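Local structure of pyrroline carboxylate reductase (Plasmodium falciparum, 2RCY) at residues A[94-99]-A[154-159]; A[113-118]-A[168-173]; A[125-130]-A[139-144]. The protein binds NADP and probably catalyses the reduction of 1-pyrroline-5-carboxylate to proline. All coordinates share one frame; numbering follows the deposited sequence.

Contacts 1 and 3 lie on the outer part of the nucleotide-binding domain and contact 2 near the middle of the chain, where that domain meets the helical part and a second subunit. Strand 123-129 ties them together: contact 3 starts from it, and the side chains of contacts 1 and 2 pack on it. Along the chain, both segments of contact 3 fall between the two segments of each of the others. Their chemistry follows their place. Contact 1, partly buried, joins a carboxylate to a helix start with the help of a water. Contact 2 is buried and apolar beside NADP. Contact 3, also buried, sets a methyl over a tyrosine ring.

Contact 1 of 3, residues A[94-99]-A[154-159]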
loop_
_atom_site.group_PDB
_atom_site.type_symbol
_atom_site.label_atom_id
_atom_site.label_comp_id
_atom_site.label_asym_id
_atom_site.label_seq_id
_atom_site.Cartn_x
_atom_site.Cartn_y
_atom_site.Cartn_z
ATOM N N LEU A 94 -11.419 -27.178 -20.373
ATOM C CA LEU A 94 -12.044 -28.486 -20.576
ATOM C C LEU A 94 -11.025 -29.578 -20.891
ATOM O O LEU A 94 -10.586 -29.728 -22.034
ATOM C CB LEU A 94 -13.125 -28.417 -21.665
ATOM C CG LEU A 94 -14.349 -27.521 -21.435
ATOM C CD1 LEU A 94 -15.215 -27.496 -22.678
ATOM C CD2 LEU A 94 -15.169 -27.959 -20.218
ATOM N N ASN A 95 -10.651 -30.332 -19.859
ATOM C CA ASN A 95 -9.678 -31.414 -19.995
ATOM C C ASN A 95 -10.271 -32.702 -20.563
ATOM O O ASN A 95 -11.474 -32.779 -20.817
ATOM C CB ASN A 95 -8.939 -31.672 -18.670
ATOM C CG ASN A 95 -9.869 -31.745 -17.470
ATOM O OD1 ASN A 95 -9.761 -30.942 -16.545
ATOM N ND2 ASN A 95 -10.785 -32.709 -17.475
ATOM N N ILE A 96 -9.415 -33.703 -20.761
ATOM C CA ILE A 96 -9.802 -34.979 -21.369
ATOM C C ILE A 96 -10.955 -35.656 -20.620
ATOM O O ILE A 96 -11.882 -36.168 -21.247
ATOM C CB ILE A 96 -8.585 -35.937 -21.505
ATOM C CG1 ILE A 96 -7.546 -35.342 -22.464
ATOM C CG2 ILE A 96 -9.025 -37.322 -21.983
ATOM C CD1 ILE A 96 -6.183 -36.008 -22.401
ATOM N N GLY A 97 -10.896 -35.635 -19.289
ATOM C CA GLY A 97 -11.953 -36.196 -18.445
ATOM C C GLY A 97 -13.323 -35.598 -18.709
ATOM O O GLY A 97 -14.310 -36.325 -18.824
ATOM N N LYS A 98 -13.377 -34.271 -18.808
ATOM C CA LYS A 98 -14.615 -33.556 -19.126
ATOM C C LYS A 98 -15.052 -33.770 -20.574
ATOM O O LYS A 98 -16.248 -33.802 -20.864
ATOM C CB LYS A 98 -14.469 -32.061 -18.837
ATOM C CG LYS A 98 -14.733 -31.672 -17.387
ATOM C CD LYS A 98 -16.191 -31.279 -17.159
ATOM C CE LYS A 98 -16.357 -30.475 -15.873
ATOM N NZ LYS A 98 -15.662 -29.150 -15.923
ATOM N N LEU A 99 -14.079 -33.915 -21.473
ATOM C CA LEU A 99 -14.358 -34.168 -22.886
ATOM C C LEU A 99 -14.869 -35.591 -23.110
ATOM O O LEU A 99 -15.796 -35.802 -23.891
ATOM C CB LEU A 99 -13.119 -33.890 -23.749
ATOM C CG LEU A 99 -12.654 -32.434 -23.890
ATOM C CD1 LEU A 99 -11.220 -32.374 -24.399
ATOM C CD2 LEU A 99 -13.582 -31.621 -24.788
ATOM N N ILE A 154 2.628 -32.558 -24.097
ATOM C CA ILE A 154 2.861 -32.440 -22.662
ATOM C C ILE A 154 1.858 -33.278 -21.872
ATOM O O ILE A 154 0.866 -33.757 -22.429
ATOM C CB ILE A 154 2.814 -30.957 -22.188
ATOM C CG1 ILE A 154 1.415 -30.360 -22.381
ATOM C CG2 ILE A 154 3.876 -30.121 -22.908
ATOM C CD1 ILE A 154 1.157 -29.120 -21.553
ATOM N N LYS A 155 2.128 -33.454 -20.580
ATOM C CA LYS A 155 1.202 -34.127 -19.667
ATOM C C LYS A 155 -0.105 -33.342 -19.554
ATOM O O LYS A 155 -0.120 -32.121 -19.733
ATOM C CB LYS A 155 1.836 -34.281 -18.283
ATOM C CG LYS A 155 3.057 -35.186 -18.240
ATOM C CD LYS A 155 3.736 -35.114 -16.881
ATOM C CE LYS A 155 4.862 -36.128 -16.767
ATOM N NZ LYS A 155 5.508 -36.085 -15.428
ATOM N N GLU A 156 -1.195 -34.042 -19.248
ATOM C CA GLU A 156 -2.503 -33.403 -19.097
ATOM C C GLU A 156 -2.535 -32.424 -17.919
ATOM O O GLU A 156 -3.174 -31.372 -17.999
ATOM C CB GLU A 156 -3.611 -34.448 -18.947
ATOM C CG GLU A 156 -5.014 -33.889 -19.154
ATOM C CD GLU A 156 -6.117 -34.868 -18.792
ATOM O OE1 GLU A 156 -7.285 -34.433 -18.729
ATOM O OE2 GLU A 156 -5.827 -36.066 -18.571
ATOM N N LYS A 157 -1.837 -32.772 -16.840
ATOM C CA LYS A 157 -1.788 -31.935 -15.639
ATOM C C LYS A 157 -1.025 -30.622 -15.856
ATOM O O LYS A 157 -1.196 -29.669 -15.092
ATOM C CB LYS A 157 -1.214 -32.715 -14.448
ATOM C CG LYS A 157 0.268 -33.080 -14.558
ATOM C CD LYS A 157 0.786 -33.786 -13.299
ATOM C CE LYS A 157 0.808 -32.869 -12.073
ATOM N NZ LYS A 157 1.716 -31.694 -12.236
ATOM N N ASP A 158 -0.195 -30.582 -16.898
ATOM C CA ASP A 158 0.589 -29.394 -17.240
ATOM C C ASP A 158 -0.115 -28.479 -18.246
ATOM O O ASP A 158 0.415 -27.428 -18.610
ATOM C CB ASP A 158 1.963 -29.798 -17.784
ATOM C CG ASP A 158 2.879 -30.370 -16.717
ATOM O OD1 ASP A 158 2.546 -30.289 -15.515
ATOM O OD2 ASP A 158 3.946 -30.903 -17.086
HETATM N N MSE A 159 -1.306 -28.880 -18.688
HETATM C CA MSE A 159 -2.050 -28.139 -19.711
HETATM C C MSE A 159 -2.557 -26.783 -19.233
HETATM O O MSE A 159 -2.672 -25.846 -20.025
HETATM C CB MSE A 159 -3.225 -28.968 -20.229
HETATM C CG MSE A 159 -2.848 -30.087 -21.193
HETATM SE SE MSE A 159 -2.309 -29.462 -22.967
HETATM C CE MSE A 159 -3.939 -28.557 -23.524
HETATM O O HOH W 1 -8.830 -36.179 -17.531
#
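The first turn of helix 96-103 meets the loop between strand 149-153 and helix 159-167, and the side chain of Glu156 spans the distance between them. Its CG stands anti to the backbone N (chi1 -165°) and the chain is extended beyond it, which carries the carboxylate to the helix start. There OE1 receives a weak hydrogen bond from the amide of Ile96, with Ile96 N and Glu156 OE1 3.0 Å apart and an N-H...O angle of only 131°. The same oxygen accepts a bond from a water, Glu156 OE1 to the water O being 2.6 Å, and this water in turn accepts a weak bond from Gly97 N at 2.8 Å. OE1 therefore reaches two successive first-turn amides, one directly and one through water; their N-H groups and the helix dipole would probably stabilise its negative charge. Asn95 occupies the N-cap position, and its CB lies 3.2 Å from Glu156 OE1. On the apolar side, Ile96 crosses the Glu156 side chain at a slant: its CD1 is 3.8 Å from Glu156 CD, and its CB is 3.4 Å from OE1. Within the helix start, Leu99 N bonds back to Asn95 O, closing the first turn. The contact packs on the sheet: Ile96 and Glu156 both touch Cys128 of strand 123-129, while Asn95 touches Trp111 of strand 108-113. Met159, a selenomethionine at the start of helix 159-167, packs on both strands, and Leu99 extends the contacts of helix 96-103 to helix 71-77.

Contact 2 of 3, residues A[113-118]-A[168-173]; sequences MPNTPC and CGPAYV. With NAP (NADP nicotinamide-adenine-dinucleotide phosphate), chain G.
No hydrogen bond links residues 113-118 to the start of helix 169-186; van der Waals contacts, all on the ring of Pro170, do so. The CG of Pro170 rests against Asn115 CB at 3.8 Å and Pro117 CD at 3.9 Å, which lie next to each other. The rings of Pro117 and Pro170 cross at about a right angle, and CG of Pro170 also approaches CG of Pro117. Thr116 adds a looser contact, OG1 to Pro170 CB at 4.4 Å. Polar bonds hold the Asn115 side chain from outside the pair. With CG placed between the backbone N and the carbonyl carbon (chi1 59°), the amide spans two neighbours: OD1 accepts from Ser124 N, and ND2 donates to the carbonyl of Ser166, near the end of helix 159-167. Both ends of the buried amide are thus satisfied, and its plane is fixed while its CB rests on the proline. Contacts with the cofactor come from the strand end and the loop after it. The selenium of Met113, SE, lies 3.6 Å from C5N of the NADP nicotinamide, Pro114 O is 3.3 Å from that carbon, and Thr116 CG2 approaches the carboxamide nitrogen N7N at 3.5 Å. A second subunit packs against both proline rings, its Gly204 on Pro117 and its Thr201 on Pro170, and Ser225 OG of that subunit is hydrogen-bonded to NADP. Such a meeting of Rossmann-type domain, helical dimerisation region and partner subunit beside the NADP site belongs to the pyrroline-5-carboxylate reductase family.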
loop_
_atom_site.group_PDB
_atom_site.type_symbol
_atom_site.label_atom_id
_atom_site.label_comp_id
_atom_site.label_asym_id
_atom_site.label_seq_id
_atom_site.Cartn_x
_atom_site.Cartn_y
_atom_site.Cartn_z
HETATM N N MSE A 113 -3.948 -26.852 -27.239
HETATM C CA MSE A 113 -4.027 -25.460 -26.812
HETATM C C MSE A 113 -3.192 -24.554 -27.721
HETATM O O MSE A 113 -1.962 -24.549 -27.634
HETATM C CB MSE A 113 -3.618 -25.317 -25.341
HETATM C CG MSE A 113 -3.816 -23.927 -24.746
HETATM SE SE MSE A 113 -5.582 -23.154 -25.064
HETATM C CE MSE A 113 -6.711 -24.588 -24.373
ATOM N N PRO A 114 -3.865 -23.800 -28.611
ATOM C CA PRO A 114 -3.223 -22.893 -29.557
ATOM C C PRO A 114 -3.153 -21.441 -29.079
ATOM O O PRO A 114 -3.619 -21.121 -27.984
ATOM C CB PRO A 114 -4.147 -22.984 -30.770
ATOM C CG PRO A 114 -5.517 -23.235 -30.179
ATOM C CD PRO A 114 -5.330 -23.807 -28.791
ATOM N N ASN A 115 -2.556 -20.583 -29.902
ATOM C CA ASN A 115 -2.667 -19.133 -29.740
ATOM C C ASN A 115 -2.843 -18.429 -31.090
ATOM O O ASN A 115 -2.568 -19.020 -32.134
ATOM C CB ASN A 115 -1.499 -18.552 -28.923
ATOM C CG ASN A 115 -0.135 -18.821 -29.545
ATOM O OD1 ASN A 115 -0.022 -19.166 -30.721
ATOM N ND2 ASN A 115 0.913 -18.647 -28.749
ATOM N N THR A 116 -3.298 -17.175 -31.064
ATOM C CA THR A 116 -3.616 -16.427 -32.293
ATOM C C THR A 116 -2.459 -16.214 -33.292
ATOM O O THR A 116 -2.713 -16.156 -34.497
ATOM C CB THR A 116 -4.315 -15.069 -32.005
ATOM O OG1 THR A 116 -3.501 -14.270 -31.139
ATOM C CG2 THR A 116 -5.684 -15.287 -31.368
ATOM N N PRO A 117 -1.200 -16.075 -32.805
ATOM C CA PRO A 117 -0.030 -16.002 -33.695
ATOM C C PRO A 117 0.066 -17.068 -34.794
ATOM O O PRO A 117 0.880 -16.925 -35.707
ATOM C CB PRO A 117 1.141 -16.157 -32.725
ATOM C CG PRO A 117 0.661 -15.530 -31.493
ATOM C CD PRO A 117 -0.790 -15.905 -31.396
ATOM N N CYS A 118 -0.746 -18.121 -34.704
ATOM C CA CYS A 118 -0.780 -19.166 -35.730
ATOM C C CYS A 118 -1.293 -18.635 -37.071
ATOM O O CYS A 118 -1.014 -19.215 -38.122
ATOM C CB CYS A 118 -1.622 -20.355 -35.265
ATOM S SG CYS A 118 -3.384 -20.009 -35.089
ATOM N N CYS A 168 -2.627 -17.829 -23.347
ATOM C CA CYS A 168 -2.928 -16.469 -22.886
ATOM C C CYS A 168 -1.779 -15.495 -23.114
ATOM O O CYS A 168 -1.988 -14.280 -23.151
ATOM C CB CYS A 168 -3.279 -16.475 -21.401
ATOM S SG CYS A 168 -4.694 -17.471 -20.980
ATOM N N GLY A 169 -0.573 -16.040 -23.258
ATOM C CA GLY A 169 0.652 -15.259 -23.428
ATOM C C GLY A 169 0.599 -14.052 -24.350
ATOM O O GLY A 169 1.040 -12.972 -23.955
ATOM N N PRO A 170 0.065 -14.218 -25.583
ATOM C CA PRO A 170 0.013 -13.080 -26.502
ATOM C C PRO A 170 -0.548 -11.810 -25.867
ATOM O O PRO A 170 -0.015 -10.728 -26.106
ATOM C CB PRO A 170 -0.905 -13.577 -27.621
ATOM C CG PRO A 170 -0.696 -15.040 -27.635
ATOM C CD PRO A 170 -0.499 -15.435 -26.201
ATOM N N ALA A 171 -1.594 -11.953 -25.052
ATOM C CA ALA A 171 -2.232 -10.819 -24.381
ATOM C C ALA A 171 -1.279 -10.058 -23.459
ATOM O O ALA A 171 -1.323 -8.830 -23.411
ATOM C CB ALA A 171 -3.459 -11.275 -23.612
ATOM N N TYR A 172 -0.428 -10.785 -22.735
ATOM C CA TYR A 172 0.558 -10.157 -21.851
ATOM C C TYR A 172 1.626 -9.439 -22.672
ATOM O O TYR A 172 2.071 -8.349 -22.307
ATOM C CB TYR A 172 1.236 -11.175 -20.918
ATOM C CG TYR A 172 0.354 -12.263 -20.336
ATOM C CD1 TYR A 172 0.807 -13.577 -20.276
ATOM C CD2 TYR A 172 -0.919 -11.983 -19.830
ATOM C CE1 TYR A 172 0.022 -14.585 -19.741
ATOM C CE2 TYR A 172 -1.718 -12.991 -19.295
ATOM C CZ TYR A 172 -1.237 -14.290 -19.256
ATOM O OH TYR A 172 -2.010 -15.299 -18.728
ATOM N N VAL A 173 2.028 -10.064 -23.777
ATOM C CA VAL A 173 3.016 -9.494 -24.692
ATOM C C VAL A 173 2.437 -8.275 -25.413
ATOM O O VAL A 173 3.100 -7.245 -25.510
ATOM C CB VAL A 173 3.546 -10.540 -25.713
ATOM C CG1 VAL A 173 4.738 -9.987 -26.488
ATOM C CG2 VAL A 173 3.940 -11.829 -25.005
HETATM P PA NAP G . -15.407 -16.409 -29.814
HETATM O O1A NAP G . -14.673 -15.373 -30.628
HETATM O O2A NAP G . -16.653 -16.010 -29.060
HETATM O O5B NAP G . -15.723 -17.662 -30.775
HETATM C C5B NAP G . -16.884 -18.476 -30.630
HETATM C C4B NAP G . -17.493 -18.672 -32.012
HETATM O O4B NAP G . -18.322 -19.836 -32.044
HETATM C C3B NAP G . -18.361 -17.488 -32.413
HETATM O O3B NAP G . -17.827 -16.889 -33.598
HETATM C C2B NAP G . -19.743 -18.059 -32.673
HETATM O O2B NAP G . -20.317 -17.540 -33.873
HETATM C C1B NAP G . -19.512 -19.560 -32.788
HETATM N N9A NAP G . -20.638 -20.379 -32.261
HETATM C C8A NAP G . -21.534 -20.023 -31.327
HETATM N N7A NAP G . -22.395 -21.046 -31.122
HETATM C C5A NAP G . -22.026 -22.054 -31.937
HETATM C C6A NAP G . -22.521 -23.334 -32.165
HETATM N N6A NAP G . -23.601 -23.787 -31.485
HETATM N N1A NAP G . -21.910 -24.128 -33.075
HETATM C C2A NAP G . -20.838 -23.695 -33.759
HETATM N N3A NAP G . -20.342 -22.464 -33.557
HETATM C C4A NAP G . -20.917 -21.627 -32.651
HETATM O O3 NAP G . -14.379 -17.068 -28.766
HETATM P PN NAP G . -12.874 -17.458 -29.183
HETATM O O1N NAP G . -11.946 -16.436 -28.574
HETATM O O2N NAP G . -12.821 -17.736 -30.667
HETATM O O5D NAP G . -12.628 -18.832 -28.390
HETATM C C5D NAP G . -13.211 -20.067 -28.797
HETATM C C4D NAP G . -12.501 -21.207 -28.074
HETATM O O4D NAP G . -11.102 -21.180 -28.368
HETATM C C3D NAP G . -12.642 -21.109 -26.560
HETATM O O3D NAP G . -13.087 -22.373 -26.063
HETATM C C2D NAP G . -11.252 -20.785 -26.042
HETATM O O2D NAP G . -10.952 -21.469 -24.822
HETATM C C1D NAP G . -10.336 -21.258 -27.160
HETATM N N1N NAP G . -9.098 -20.477 -27.264
HETATM C C2N NAP G . -9.133 -19.176 -27.606
HETATM C C3N NAP G . -7.955 -18.440 -27.714
HETATM C C7N NAP G . -8.002 -16.993 -28.105
HETATM O O7N NAP G . -9.167 -16.377 -28.289
HETATM N N7N NAP G . -6.931 -16.362 -28.282
HETATM C C4N NAP G . -6.732 -19.063 -27.461
HETATM C C5N NAP G . -6.721 -20.408 -27.109
HETATM C C6N NAP G . -7.930 -21.095 -27.019
HETATM P P2B NAP G . -21.082 -16.119 -33.914
HETATM O O1X NAP G . -21.855 -16.171 -35.213
HETATM O O2X NAP G . -21.948 -16.105 -32.675
HETATM O O3X NAP G . -19.973 -15.096 -33.908
#

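Contact 3 of 3, residues A[125-130]-A[139-144]; sequences FIYCSN and KYVNDI
Tyr127 and Val141 are brought together by their first torsions. A chi1 of 86° swings the Tyr127 ring off strand 123-129 toward helix 135-146; Val141 has CG1 anti to the backbone N (chi1 171°), and that methyl meets the ring. The result is a CH-pi contact: CG1 of Val141 sits 4.1 Å from the centroid of the Tyr127 ring and only 5° off its normal, almost directly above the middle of one face. The nearest ring atom, CD1 of Tyr127, is 4.2 Å from CG1 of Val141. At the far end of the ring, the next residue of the helix, Asn142, brings its amide close to the phenol hydroxyl, its plane nearly perpendicular to the ring at 82°. The methyl and the amide thus meet different parts of one side chain, the ring centre and the hydroxyl end. The bond from Ile144 N to Tyr140 O is one of the regular backbone bonds of this helix. Around the contact, Tyr127 also packs on Val110 and Val112 of strand 108-113, and both Tyr127 and Asn142 touch Ile151 of strand 149-153. Helix 135-146 is here laid across the sheet as the connection of a beta-alpha-beta unit, between the parallel neighbours 123-129 and 149-153, at one margin of the sheet of the Rossmann-type domain.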
loop_
_atom_site.group_PDB
_atom_site.type_symbol
_atom_site.label_atom_id
_atom_site.label_comp_id
_atom_site.label_asym_id
_atom_site.label_seq_id
_atom_site.Cartn_x
_atom_site.Cartn_y
_atom_site.Cartn_z
ATOM N N PHE A 125 1.800 -24.211 -29.624
ATOM C CA PHE A 125 0.815 -25.235 -29.308
ATOM C C PHE A 125 1.329 -26.213 -28.260
ATOM O O PHE A 125 2.513 -26.562 -28.244
ATOM C CB PHE A 125 0.412 -26.017 -30.564
ATOM C CG PHE A 125 0.075 -25.156 -31.753
ATOM C CD1 PHE A 125 1.057 -24.813 -32.680
ATOM C CD2 PHE A 125 -1.227 -24.715 -31.963
ATOM C CE1 PHE A 125 0.748 -24.024 -33.787
ATOM C CE2 PHE A 125 -1.545 -23.927 -33.069
ATOM C CZ PHE A 125 -0.554 -23.583 -33.983
ATOM N N ILE A 126 0.425 -26.635 -27.382
ATOM C CA ILE A 126 0.657 -27.763 -26.478
ATOM C C ILE A 126 -0.534 -28.710 -26.551
ATOM O O ILE A 126 -1.674 -28.265 -26.708
ATOM C CB ILE A 126 0.910 -27.335 -24.995
ATOM C CG1 ILE A 126 -0.209 -26.418 -24.454
ATOM C CG2 ILE A 126 2.318 -26.757 -24.826
ATOM C CD1 ILE A 126 -0.065 -24.927 -24.760
ATOM N N TYR A 127 -0.274 -30.011 -26.455
ATOM C CA TYR A 127 -1.358 -30.991 -26.530
ATOM C C TYR A 127 -1.165 -32.240 -25.682
ATOM O O TYR A 127 -0.043 -32.609 -25.324
ATOM C CB TYR A 127 -1.666 -31.371 -27.990
ATOM C CG TYR A 127 -0.817 -32.488 -28.568
ATOM C CD1 TYR A 127 -1.296 -33.796 -28.621
ATOM C CD2 TYR A 127 0.457 -32.233 -29.074
ATOM C CE1 TYR A 127 -0.524 -34.825 -29.157
ATOM C CE2 TYR A 127 1.236 -33.252 -29.613
ATOM C CZ TYR A 127 0.740 -34.545 -29.649
ATOM O OH TYR A 127 1.509 -35.558 -30.181
ATOM N N CYS A 128 -2.290 -32.868 -25.361
ATOM C CA CYS A 128 -2.331 -34.169 -24.714
ATOM C C CYS A 128 -3.491 -34.942 -25.334
ATOM O O CYS A 128 -4.399 -34.347 -25.923
ATOM C CB CYS A 128 -2.524 -34.016 -23.204
ATOM S SG CYS A 128 -4.020 -33.124 -22.728
ATOM N N SER A 129 -3.459 -36.264 -25.208
ATOM C CA SER A 129 -4.469 -37.112 -25.829
ATOM C C SER A 129 -4.876 -38.274 -24.930
ATOM O O SER A 129 -4.129 -38.663 -24.029
ATOM C CB SER A 129 -3.962 -37.631 -27.176
ATOM O OG SER A 129 -2.759 -38.361 -27.022
ATOM N N ASN A 130 -6.063 -38.822 -25.181
ATOM C CA ASN A 130 -6.571 -39.946 -24.397
ATOM C C ASN A 130 -5.962 -41.292 -24.805
ATOM O O ASN A 130 -4.976 -41.341 -25.548
ATOM C CB ASN A 130 -8.111 -39.986 -24.423
ATOM C CG ASN A 130 -8.683 -40.358 -25.789
ATOM O OD1 ASN A 130 -7.981 -40.365 -26.799
ATOM N ND2 ASN A 130 -9.975 -40.665 -25.814
ATOM N N LYS A 139 0.685 -38.177 -35.431
ATOM C CA LYS A 139 1.408 -37.725 -36.618
ATOM C C LYS A 139 0.600 -36.674 -37.377
ATOM O O LYS A 139 1.157 -35.692 -37.863
ATOM C CB LYS A 139 1.739 -38.906 -37.534
ATOM N N TYR A 140 -0.712 -36.891 -37.467
ATOM C CA TYR A 140 -1.625 -35.932 -38.088
ATOM C C TYR A 140 -1.719 -34.636 -37.286
ATOM O O TYR A 140 -1.729 -33.547 -37.860
ATOM C CB TYR A 140 -3.020 -36.541 -38.276
ATOM C CG TYR A 140 -3.237 -37.198 -39.624
ATOM C CD1 TYR A 140 -3.662 -36.452 -40.721
ATOM C CD2 TYR A 140 -3.031 -38.565 -39.800
ATOM C CE1 TYR A 140 -3.863 -37.046 -41.962
ATOM C CE2 TYR A 140 -3.234 -39.172 -41.039
ATOM C CZ TYR A 140 -3.651 -38.406 -42.115
ATOM O OH TYR A 140 -3.854 -38.998 -43.343
ATOM N N VAL A 141 -1.782 -34.767 -35.961
ATOM C CA VAL A 141 -1.846 -33.616 -35.057
ATOM C C VAL A 141 -0.575 -32.767 -35.163
ATOM O O VAL A 141 -0.655 -31.552 -35.342
ATOM C CB VAL A 141 -2.114 -34.051 -33.584
ATOM C CG1 VAL A 141 -1.971 -32.873 -32.621
ATOM C CG2 VAL A 141 -3.499 -34.671 -33.452
ATOM N N ASN A 142 0.584 -33.418 -35.072
ATOM C CA ASN A 142 1.875 -32.735 -35.184
ATOM C C ASN A 142 2.067 -31.960 -36.487
ATOM O O ASN A 142 2.516 -30.815 -36.464
ATOM C CB ASN A 142 3.034 -33.715 -34.980
ATOM C CG ASN A 142 3.470 -33.811 -33.530
ATOM O OD1 ASN A 142 2.694 -34.202 -32.658
ATOM N ND2 ASN A 142 4.723 -33.457 -33.267
ATOM N N ASP A 143 1.718 -32.583 -37.612
ATOM C CA ASP A 143 1.916 -31.978 -38.932
ATOM C C ASP A 143 0.980 -30.801 -39.200
ATOM O O ASP A 143 1.349 -29.864 -39.912
ATOM C CB ASP A 143 1.762 -33.025 -40.039
ATOM C CG ASP A 143 2.789 -34.144 -39.944
ATOM O OD1 ASP A 143 3.793 -33.997 -39.213
ATOM O OD2 ASP A 143 2.582 -35.181 -40.609
ATOM N N ILE A 144 -0.227 -30.863 -38.640
ATOM C CA ILE A 144 -1.220 -29.797 -38.799
ATOM C C ILE A 144 -0.769 -28.503 -38.120
ATOM O O ILE A 144 -0.885 -27.419 -38.696
ATOM C CB ILE A 144 -2.626 -30.233 -38.289
ATOM C CG1 ILE A 144 -3.291 -31.168 -39.305
ATOM C CG2 ILE A 144 -3.528 -29.019 -38.044
ATOM C CD1 ILE A 144 -4.519 -31.905 -38.785
#